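Local coordinates for aminopentol aminotransferase (Sphingopyxis macrogoltabida, PDB 6HBS), which catalyses the pyridoxal-phosphate-dependent deamination of aminopentol (hydrolysed fumonisin B1) to its 2-keto derivative, with pyruvate as the preferred amino-group acceptor, at residues A[96-101]-A[297-302]; A[105-110]-A[239-244]; A[109-114]-A[267-272]. One frame throughout, in Å; residues are numbered along the deposited sequence.

Contact 1. Residues A[96-101]-A[297-302]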
# COMPACT_ATOMS: atom_id res chain seq x y z
N VAL A 96 8.47 10.66 13.92
CA VAL A 96 8.31 10.79 15.36
C VAL A 96 7.25 11.85 15.67
O VAL A 96 6.37 11.62 16.52
CB VAL A 96 9.64 11.06 16.09
CG1 VAL A 96 9.43 11.20 17.60
CG2 VAL A 96 10.66 9.98 15.80
N ASN A 97 7.32 13.00 14.98
CA ASN A 97 6.36 14.09 15.16
C ASN A 97 4.94 13.62 14.79
O ASN A 97 3.99 13.96 15.48
CB ASN A 97 6.75 15.32 14.35
CG ASN A 97 8.08 15.87 14.82
OD1 ASN A 97 9.11 15.24 14.64
ND2 ASN A 97 8.05 16.99 15.49
N LEU A 98 4.82 12.87 13.70
CA LEU A 98 3.51 12.37 13.27
C LEU A 98 2.94 11.40 14.32
O LEU A 98 1.77 11.54 14.69
CB LEU A 98 3.61 11.72 11.89
CG LEU A 98 2.36 11.02 11.40
CD1 LEU A 98 1.19 11.98 11.26
CD2 LEU A 98 2.65 10.28 10.12
N ALA A 99 3.75 10.45 14.80
CA ALA A 99 3.26 9.49 15.78
C ALA A 99 2.84 10.22 17.05
O ALA A 99 1.82 9.87 17.64
CB ALA A 99 4.29 8.43 16.06
N GLU A 100 3.61 11.23 17.47
CA GLU A 100 3.24 12.05 18.65
C GLU A 100 1.89 12.72 18.41
O GLU A 100 1.02 12.71 19.28
CB GLU A 100 4.30 13.10 18.99
CG GLU A 100 5.52 12.49 19.62
CD GLU A 100 6.75 13.38 19.73
OE1 GLU A 100 6.82 14.41 19.02
OE2 GLU A 100 7.65 13.02 20.53
N ALA A 101 1.72 13.32 17.24
CA ALA A 101 0.49 14.07 16.96
C ALA A 101 -0.71 13.11 16.96
O ALA A 101 -1.77 13.41 17.56
CB ALA A 101 0.59 14.83 15.67
N ALA A 297 2.36 15.69 4.92
CA ALA A 297 0.95 16.00 4.62
C ALA A 297 0.02 15.62 5.79
O ALA A 297 -0.91 16.36 6.12
CB ALA A 297 0.54 15.33 3.35
N ALA A 298 0.29 14.48 6.44
CA ALA A 298 -0.57 14.01 7.51
C ALA A 298 -0.42 14.95 8.71
O ALA A 298 -1.41 15.27 9.37
CB ALA A 298 -0.23 12.57 7.87
N ILE A 299 0.82 15.37 9.01
CA ILE A 299 1.03 16.27 10.14
C ILE A 299 0.19 17.54 9.93
O ILE A 299 -0.41 18.05 10.86
CB ILE A 299 2.52 16.56 10.36
CG1 ILE A 299 3.22 15.33 10.94
CG2 ILE A 299 2.75 17.78 11.23
CD1 ILE A 299 4.75 15.46 10.96
N GLU A 300 0.20 18.08 8.72
CA GLU A 300 -0.49 19.34 8.49
C GLU A 300 -2.03 19.14 8.46
O GLU A 300 -2.76 19.97 8.96
CB GLU A 300 0.01 19.95 7.20
CG GLU A 300 -0.60 21.29 6.85
CD GLU A 300 -0.29 22.42 7.82
OE1 GLU A 300 0.46 22.22 8.75
OE2 GLU A 300 -0.84 23.49 7.63
N THR A 301 -2.49 18.06 7.83
CA THR A 301 -3.91 17.67 7.86
C THR A 301 -4.37 17.49 9.32
O THR A 301 -5.39 18.06 9.70
CB THR A 301 -4.13 16.40 7.05
OG1 THR A 301 -3.69 16.61 5.71
CG2 THR A 301 -5.58 15.99 7.06
N LEU A 302 -3.63 16.74 10.14
CA LEU A 302 -4.01 16.56 11.52
C LEU A 302 -4.04 17.91 12.27
O LEU A 302 -4.90 18.10 13.14
CB LEU A 302 -3.08 15.59 12.24
CG LEU A 302 -3.12 14.12 11.79
CD1 LEU A 302 -2.05 13.32 12.53
CD2 LEU A 302 -4.50 13.50 11.96
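L98 and I299 lead an apolar helix-helix contact in which helix 94-105 packs against helix 292-307, at the side of the class-III aminotransferase fold where the second subunit comes close. The segment axes approach to 9.6 Å with their N-to-C directions 31° apart, so the two helices run roughly the same way. L98 and I299 set the register, their CA atoms lying 5.6 Å from each other.

L98 is the central side chain. Its CG is anti to the backbone N (chi1 173°), and the branch beyond it brings CD1 up against the other helix. There CD1 rests 3.7 Å from A298 CB and, one helical turn further along that helix, 3.7 Å from L302 CD1. The two leucine side chains cross at about a right angle, touching through one methyl each. L302 CD1 also reaches A101 CB, more loosely, at 4.4 Å. Nearer the start of both segments I299 answers from the opposite helix: its CG1 packs 3.8 Å from L98 CB, and the extended chain carries CD1 on to N97 CB at 3.9 Å. I299 thus lies against the root of L98, while A298 and L302 receive the CD1 methyl of L98.

Several polar groups nearby find partners away from the seam. T301 OG1 bonds back to A297 O within its own helix, E300 forms a salt bridge with R303, and E100 does so with R13 of the second subunit. On its other side L98 leans on F114 of strand 111-115.

The pairing therefore rests on methyl and methylene groups at van der Waals distance. With no directional bond between the segments, the fit of the touching aliphatic branches and the burial of their surface are what relate one helix to the other.

Contact 2. Residues A[105-110]-A[239-244]. With MG (magnesium ion), chain D.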
# COMPACT_ATOMS: atom_id res chain seq x y z
N MET A 105 -3.97 12.74 19.70
CA MET A 105 -5.35 13.07 19.31
C MET A 105 -6.33 11.94 19.65
O MET A 105 -7.49 12.20 19.78
CB MET A 105 -5.44 13.36 17.80
CG MET A 105 -4.83 14.71 17.42
SD MET A 105 -4.57 14.91 15.64
CE MET A 105 -6.25 15.17 15.08
N VAL A 106 -5.84 10.70 19.74
CA VAL A 106 -6.67 9.49 19.88
C VAL A 106 -6.57 9.01 21.33
O VAL A 106 -5.54 8.47 21.76
CB VAL A 106 -6.26 8.42 18.84
CG1 VAL A 106 -7.07 7.13 18.93
CG2 VAL A 106 -6.34 8.98 17.44
N ARG A 107 -7.64 9.24 22.11
CA ARG A 107 -7.64 8.99 23.57
C ARG A 107 -7.26 7.54 23.92
O ARG A 107 -6.57 7.32 24.88
CB ARG A 107 -9.00 9.29 24.21
CG ARG A 107 -9.23 10.76 24.52
CD ARG A 107 -10.51 11.01 25.32
NE ARG A 107 -10.69 10.00 26.37
CZ ARG A 107 -10.19 10.08 27.61
NH1 ARG A 107 -9.60 11.20 28.02
NH2 ARG A 107 -10.29 9.05 28.43
N HIS A 108 -7.72 6.54 23.16
CA HIS A 108 -7.44 5.15 23.50
C HIS A 108 -5.97 4.77 23.26
O HIS A 108 -5.54 3.75 23.72
CB HIS A 108 -8.38 4.21 22.72
CG HIS A 108 -7.92 3.84 21.36
ND1 HIS A 108 -7.07 2.78 21.15
CD2 HIS A 108 -8.28 4.29 20.13
CE1 HIS A 108 -6.85 2.65 19.85
NE2 HIS A 108 -7.58 3.56 19.21
N ALA A 109 -5.27 5.53 22.42
CA ALA A 109 -4.01 5.06 21.83
C ALA A 109 -2.80 5.63 22.59
O ALA A 109 -2.82 6.80 22.97
CB ALA A 109 -3.95 5.46 20.38
N ASP A 110 -1.76 4.79 22.68
CA ASP A 110 -0.44 5.13 23.21
C ASP A 110 0.65 5.01 22.13
O ASP A 110 1.74 5.56 22.32
CB ASP A 110 -0.12 4.24 24.40
CG ASP A 110 -1.23 4.29 25.44
OD1 ASP A 110 -1.53 5.38 25.89
OD2 ASP A 110 -1.82 3.24 25.72
N ALA A 239 -15.78 12.54 14.22
CA ALA A 239 -15.21 13.22 15.34
C ALA A 239 -13.73 13.49 15.07
O ALA A 239 -13.21 13.01 14.05
CB ALA A 239 -15.40 12.36 16.58
N ARG A 240 -13.07 14.22 16.00
CA ARG A 240 -11.62 14.53 15.94
C ARG A 240 -10.82 13.43 16.66
O ARG A 240 -9.61 13.53 16.90
CB ARG A 240 -11.36 15.93 16.52
CG ARG A 240 -11.88 17.06 15.65
CD ARG A 240 -11.73 18.44 16.27
NE ARG A 240 -12.03 19.52 15.33
CZ ARG A 240 -13.26 19.99 15.08
NH1 ARG A 240 -14.30 19.48 15.72
NH2 ARG A 240 -13.45 20.90 14.14
N ASP A 241 -11.51 12.33 16.97
CA ASP A 241 -11.00 11.16 17.63
C ASP A 241 -11.73 9.96 17.00
O ASP A 241 -12.48 10.12 16.02
CB ASP A 241 -11.15 11.36 19.15
CG ASP A 241 -10.35 10.44 20.05
OD1 ASP A 241 -9.91 9.36 19.61
OD2 ASP A 241 -10.15 10.81 21.20
N CYS A 242 -11.46 8.77 17.51
CA CYS A 242 -12.11 7.57 17.08
C CYS A 242 -13.62 7.83 17.04
O CYS A 242 -14.16 8.48 17.93
CB CYS A 242 -11.78 6.43 18.02
SG CYS A 242 -12.55 4.84 17.57
N SER A 243 -14.29 7.32 16.00
CA SER A 243 -15.67 7.61 15.74
C SER A 243 -16.61 7.05 16.83
O SER A 243 -17.77 7.37 16.77
CB SER A 243 -16.06 7.08 14.40
OG SER A 243 -15.27 7.66 13.36
N TRP A 244 -16.14 6.18 17.73
CA TRP A 244 -16.95 5.72 18.88
C TRP A 244 -16.78 6.59 20.13
O TRP A 244 -17.30 6.23 21.19
CB TRP A 244 -16.70 4.23 19.19
CG TRP A 244 -17.58 3.35 18.35
CD1 TRP A 244 -18.42 3.73 17.34
CD2 TRP A 244 -17.75 1.93 18.50
NE1 TRP A 244 -19.09 2.65 16.84
CE2 TRP A 244 -18.69 1.53 17.52
CE3 TRP A 244 -17.20 0.98 19.35
CZ2 TRP A 244 -19.09 0.20 17.37
CZ3 TRP A 244 -17.59 -0.34 19.19
CH2 TRP A 244 -18.51 -0.71 18.21
MG MG D . -3.63 9.02 23.06
O HOH W 1 -8.70 14.43 19.01
O HOH W 2 -9.92 7.01 21.29
O HOH W 3 -4.80 11.07 23.53
O HOH W 4 -1.77 9.67 24.50
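D241 holds its CG anti to the backbone N (chi1 -164°), which places CG beside the turn, with its two oxygens facing R107 N, while V106, the first residue past the end of helix 94-105 to abandon helical phi/psi, turns the chain to present that N-H. The result is a type I beta turn, V106 to A109, clasped by an aspartate from the loop between strands 226-230 and 253-256.

The main bond runs from R107 N to D241 OD2 at 3.1 Å and is nearly straight, with an N-H...O angle of 164°. It meets OD2 on the syn side, 21° out of the carboxylate plane; a weak second bond goes from the same N to D241 OD1 at 3.4 Å. OD1 is gripped further by C242 N, 2.7 Å away on its anti side, and by a water at 2.9 Å that itself accepts from H108 N. Multiple donors thus fix the rotation of the carboxylate. V106 CG1 lies 3.7 Å from D241 OD1, and the CG of R107 passes close to OD2, but the guanidinium continues outward to a salt bridge with E250.

A second water donates to both M105 O and R240 O, bridging these two carbonyl oxygens, both of them acceptors. The side chain of R240 turns away to I305 O and to E312, tying this loop to the neighbouring helices.

The turn itself is closed by A109 N bonding to V106 O at 3.0 Å. Magnesium draws on V106 O, whose peptide also supplies R107 N, and is likely to polarise that group toward a stronger donor for D241. V103 O and two waters also bind the metal, and V106 O and A109 O each stand 2.4 Å from it.

Contact 3. Residues A[109-114]-A[267-272]. With MG (magnesium ion), chain D.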
# COMPACT_ATOMS: atom_id res chain seq x y z
N ALA A 109 -5.27 5.53 22.42
CA ALA A 109 -4.01 5.06 21.83
C ALA A 109 -2.80 5.63 22.59
O ALA A 109 -2.82 6.80 22.97
CB ALA A 109 -3.95 5.46 20.38
N ASP A 110 -1.76 4.79 22.68
CA ASP A 110 -0.44 5.13 23.21
C ASP A 110 0.65 5.01 22.13
O ASP A 110 1.74 5.56 22.32
CB ASP A 110 -0.12 4.24 24.40
CG ASP A 110 -1.23 4.29 25.44
OD1 ASP A 110 -1.53 5.38 25.89
OD2 ASP A 110 -1.82 3.24 25.72
N TRP A 111 0.36 4.33 21.00
CA TRP A 111 1.34 4.17 19.94
C TRP A 111 0.68 4.16 18.57
O TRP A 111 -0.51 3.93 18.45
CB TRP A 111 2.20 2.92 20.18
CG TRP A 111 1.44 1.63 20.32
CD1 TRP A 111 1.14 0.99 21.49
CD2 TRP A 111 0.86 0.84 19.27
NE1 TRP A 111 0.46 -0.16 21.25
CE2 TRP A 111 0.26 -0.28 19.89
CE3 TRP A 111 0.83 0.93 17.88
CZ2 TRP A 111 -0.40 -1.26 19.17
CZ3 TRP A 111 0.16 -0.04 17.16
CH2 TRP A 111 -0.43 -1.13 17.80
N ALA A 112 1.49 4.38 17.53
CA ALA A 112 1.04 4.31 16.15
C ALA A 112 2.03 3.51 15.28
O ALA A 112 3.22 3.55 15.50
CB ALA A 112 0.88 5.70 15.63
N MET A 113 1.49 2.84 14.26
CA MET A 113 2.26 2.27 13.18
C MET A 113 1.67 2.80 11.86
O MET A 113 0.43 2.95 11.76
CB MET A 113 2.22 0.74 13.22
CG MET A 113 2.84 0.17 14.49
SD MET A 113 2.61 -1.61 14.63
CE MET A 113 3.79 -2.22 13.43
N PHE A 114 2.55 3.12 10.88
CA PHE A 114 2.15 3.71 9.62
C PHE A 114 2.43 2.71 8.51
O PHE A 114 3.48 2.03 8.52
CB PHE A 114 2.83 5.06 9.40
CG PHE A 114 2.46 6.06 10.47
CD1 PHE A 114 1.17 6.54 10.55
CD2 PHE A 114 3.37 6.43 11.45
CE1 PHE A 114 0.79 7.38 11.59
CE2 PHE A 114 2.98 7.24 12.50
CZ PHE A 114 1.69 7.70 12.58
N SER A 267 -1.72 5.24 5.81
CA SER A 267 -2.73 4.58 6.70
C SER A 267 -2.03 4.29 8.02
O SER A 267 -0.80 4.43 8.13
CB SER A 267 -3.31 3.32 6.05
OG SER A 267 -3.98 3.63 4.82
N ALA A 268 -2.81 3.96 9.05
CA ALA A 268 -2.26 3.84 10.38
C ALA A 268 -3.02 2.81 11.19
O ALA A 268 -4.24 2.69 11.07
CB ALA A 268 -2.30 5.15 11.12
N LEU A 269 -2.26 2.15 12.08
CA LEU A 269 -2.78 1.40 13.22
C LEU A 269 -2.45 2.14 14.52
O LEU A 269 -1.28 2.35 14.83
CB LEU A 269 -2.19 -0.01 13.20
CG LEU A 269 -2.72 -0.93 14.31
CD1 LEU A 269 -4.22 -1.07 14.18
CD2 LEU A 269 -2.07 -2.30 14.25
N LEU A 270 -3.47 2.51 15.29
CA LEU A 270 -3.34 3.18 16.62
C LEU A 270 -3.68 2.15 17.70
O LEU A 270 -4.64 1.40 17.53
CB LEU A 270 -4.26 4.39 16.69
CG LEU A 270 -3.76 5.71 16.10
CD1 LEU A 270 -2.78 6.41 17.02
CD2 LEU A 270 -3.12 5.49 14.74
N GLY A 271 -2.87 2.08 18.76
CA GLY A 271 -3.05 0.98 19.71
C GLY A 271 -2.74 1.41 21.12
O GLY A 271 -1.96 2.33 21.31
N SER A 272 -3.41 0.78 22.08
CA SER A 272 -3.16 1.02 23.48
C SER A 272 -1.93 0.21 23.92
O SER A 272 -1.51 -0.74 23.26
CB SER A 272 -4.38 0.69 24.32
OG SER A 272 -4.49 -0.70 24.45
MG MG D . -3.63 9.02 23.06
O HOH W 3 -4.80 11.07 23.53
O HOH W 4 -1.77 9.67 24.50
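W111 lays its indole over G271, the two forming a hydrogen-bonded pair of antiparallel strands 111-115 and 267-271 in the seven-stranded mixed sheet of the large domain, the arrangement known from fold-type I PLP enzymes. Strand 111-115 is outermost within this chain, and A112 makes backbone hydrogen bonds to the second subunit. CG of W111 takes the crowded position between the backbone N and the carbonyl carbon (chi1 56°), which starts the indole back across the neighbouring strand. G271 CA sits 3.6 Å from the centroid of the six-membered ring, 19° off its normal: a CH-pi contact over the face, in the space where a side chain on G271 would project.

On the pyrrole side of the indole, NE1 donates to S272 O at 2.9 Å from well above the carbonyl plane (63° out of it), a bent bond. L269 lies side by side with W111 and points the same way, its CD2 4.1 Å from CH2. An alanine in place of W111 would probably leave S272 O without this donor and open a gap over G271 CA and beside L269. R276 and A279 of helix 276-281 also pack on the indole.

The opposite face of the sheet carries A112, F114, A268 and L270. Here L270 CD1 is shared between A109 CB at 3.7 Å and A112 CB at 4.0 Å. F114 CD1 touches A268 CB at 3.8 Å, and the ring also meets A99 and F102 of helix 94-105.

Paired N-H...O bonds between M113 and L269 keep the strands in regular step, but the pairing is irregular at the metal end. D110 and W111 both face G271 in a classic beta bulge, and a single oxygen serves both: G271 O accepts from D110 N at 2.8 Å and from W111 N at 3.1 Å.

Overall arrangement
The three contacts follow one run of chain, from helix 94-105 through the metal-binding turn into strand 111-115, and each ties part of it to a distant segment. Contacts 2 and 3 share A109 and D110 and the magnesium site, with centres 10 Å apart. F114 links contact 3 to contact 1, its CZ lying 3.6 Å from L98 CG, and M105 CE meets L302 O to connect contacts 1 and 2. Contact 3 comes near the cofactor: the side chain of S267 is about 5 Å from pyridoxal phosphate and about 7 Å from that of K258, against about 12 Å for A298 of contact 1. Contacts 1 and 3 also touch the second subunit.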